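Local coordinates for protein gamma-glutamyltranspeptidase (Ggt) (Helicobacter pylori 26695, PDB 5BPK) that probably cleaves gamma-glutamyl bonds, as in glutathione, and passes the glutamyl group to water or an acceptor, as an N-terminal nucleophile hydrolase, at residues B[112-115]-B[116-119]. Sequence-based numbering, arbitrary orientation.
Sequences NMNI and SEAV. With EDO (1,2-ethanediol), chain S.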
loop_
_atom_site.group_PDB
_atom_site.type_symbol
_atom_site.label_atom_id
_atom_site.label_comp_id
_atom_site.label_asym_id
_atom_site.label_seq_id
_atom_site.Cartn_x
_atom_site.Cartn_y
_atom_site.Cartn_z
ATOM N N ASN B 112 -12.958 -16.519 -13.365
ATOM C CA ASN B 112 -13.420 -17.534 -12.409
ATOM C C ASN B 112 -12.275 -18.337 -11.789
ATOM O O ASN B 112 -12.411 -19.533 -11.494
ATOM C CB ASN B 112 -14.456 -18.460 -13.068
ATOM C CG ASN B 112 -15.324 -19.200 -12.062
ATOM O OD1 ASN B 112 -15.657 -18.680 -10.994
ATOM N ND2 ASN B 112 -15.710 -20.422 -12.414
ATOM N N MET B 113 -11.152 -17.661 -11.562
ATOM C CA MET B 113 -10.065 -18.226 -10.778
ATOM C C MET B 113 -10.434 -18.236 -9.309
ATOM O O MET B 113 -11.114 -17.316 -8.843
ATOM C CB MET B 113 -8.790 -17.405 -10.961
ATOM C CG MET B 113 -8.191 -17.533 -12.334
ATOM S SD MET B 113 -6.551 -16.841 -12.395
ATOM C CE MET B 113 -6.365 -16.593 -14.153
ATOM N N ASN B 114 -9.983 -19.268 -8.583
ATOM C CA ASN B 114 -10.008 -19.222 -7.131
ATOM C C ASN B 114 -8.981 -18.190 -6.646
ATOM O O ASN B 114 -8.193 -17.651 -7.434
ATOM C CB ASN B 114 -9.877 -20.612 -6.475
ATOM C CG ASN B 114 -8.472 -21.188 -6.506
ATOM O OD1 ASN B 114 -7.472 -20.481 -6.337
ATOM N ND2 ASN B 114 -8.395 -22.512 -6.660
ATOM N N ILE B 115 -9.039 -17.833 -5.375
ATOM C CA ILE B 115 -8.233 -16.707 -4.916
ATOM C C ILE B 115 -6.733 -16.992 -4.973
ATOM O O ILE B 115 -5.942 -16.071 -5.206
ATOM C CB ILE B 115 -8.683 -16.189 -3.520
ATOM C CG1 ILE B 115 -8.114 -14.796 -3.239
ATOM C CG2 ILE B 115 -8.340 -17.181 -2.394
ATOM C CD1 ILE B 115 -8.502 -13.765 -4.279
ATOM N N SER B 116 -6.335 -18.255 -4.784
ATOM C CA SER B 116 -4.931 -18.637 -4.939
ATOM C C SER B 116 -4.442 -18.494 -6.385
ATOM O O SER B 116 -3.363 -17.947 -6.643
ATOM C CB SER B 116 -4.688 -20.059 -4.436
ATOM O OG SER B 116 -3.336 -20.405 -4.595
ATOM N N GLU B 117 -5.246 -18.997 -7.317
ATOM C CA GLU B 117 -4.965 -18.861 -8.743
ATOM C C GLU B 117 -4.910 -17.381 -9.157
ATOM O O GLU B 117 -3.990 -16.949 -9.882
ATOM C CB GLU B 117 -6.021 -19.592 -9.558
ATOM C CG GLU B 117 -5.979 -21.113 -9.404
ATOM C CD GLU B 117 -7.214 -21.808 -9.977
ATOM O OE1 GLU B 117 -8.331 -21.240 -9.937
ATOM O OE2 GLU B 117 -7.062 -22.936 -10.471
ATOM N N ALA B 118 -5.887 -16.608 -8.692
ATOM C CA ALA B 118 -5.964 -15.189 -9.032
ATOM C C ALA B 118 -4.719 -14.426 -8.578
ATOM O O ALA B 118 -4.267 -13.504 -9.269
ATOM C CB ALA B 118 -7.222 -14.556 -8.440
ATOM N N VAL B 119 -4.189 -14.788 -7.407
ATOM C CA VAL B 119 -2.972 -14.159 -6.876
ATOM C C VAL B 119 -1.671 -14.649 -7.558
ATOM O O VAL B 119 -0.794 -13.841 -7.888
ATOM C CB VAL B 119 -2.879 -14.333 -5.344
ATOM C CG1 VAL B 119 -1.511 -13.891 -4.802
ATOM C CG2 VAL B 119 -4.017 -13.562 -4.647
HETATM C C1 EDO S . -1.647 -20.377 -1.674
HETATM O O1 EDO S . -1.367 -19.183 -2.438
HETATM C C2 EDO S . -2.528 -20.025 -0.482
HETATM O O2 EDO S . -1.902 -19.045 0.350
HETATM O O HOH W 1 -10.842 -21.981 -10.732
#
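A capping box between Asn114 and Glu117 starts the short helix 115-120. Asn114 is the N-cap. Its OD1 accepts from Glu117 N at 2.8 Å, and the bond is nearly straight, with 173° at the hydrogen. Asn114 CG sits between its own backbone N and carbonyl carbon (chi1 75°), which turns OD1 toward Glu117 N, with the donor tilted from the carbonyl plane. Glu117 returns the bond: Asn114 N donates to Glu117 OE1 at 2.9 Å, on the anti lone pair of the carboxylate. Glu117 CG lies beside its own backbone N, anti to the carbonyl carbon, and from there the extended chain runs back to Asn114. The Asn114 amide and the Glu117 carboxylate stack with their planes 19° apart, and Asn114 CG lies 3.4 Å from Glu117 OE1. A water donates to the same OE1 and to Asn112 O, tying the cap to the loop before it. The helix then runs on through Ala118 N to Asn114 O at 2.8 Å and Val119 N to Ile115 O.

Met113 crosses Glu117 at a slant. Its CB is 3.8 Å from Glu117 CB, and its SD is 3.6 Å from Glu117 O. Ile115 and Ala118 pack on Val108 of helix 96-109. Ser116 OG is hydrogen-bonded to Tyr29 O of the other chain of the enzyme and accepts a hydrogen bond from O1 of a 1,2-ethanediol. The helix start thus lies at the interface of the two chains. Asn114 N and the water, together with the amide stack, help hold the carboxylate in place. The N-H groups and dipole of the helix start would probably favour its ionised form.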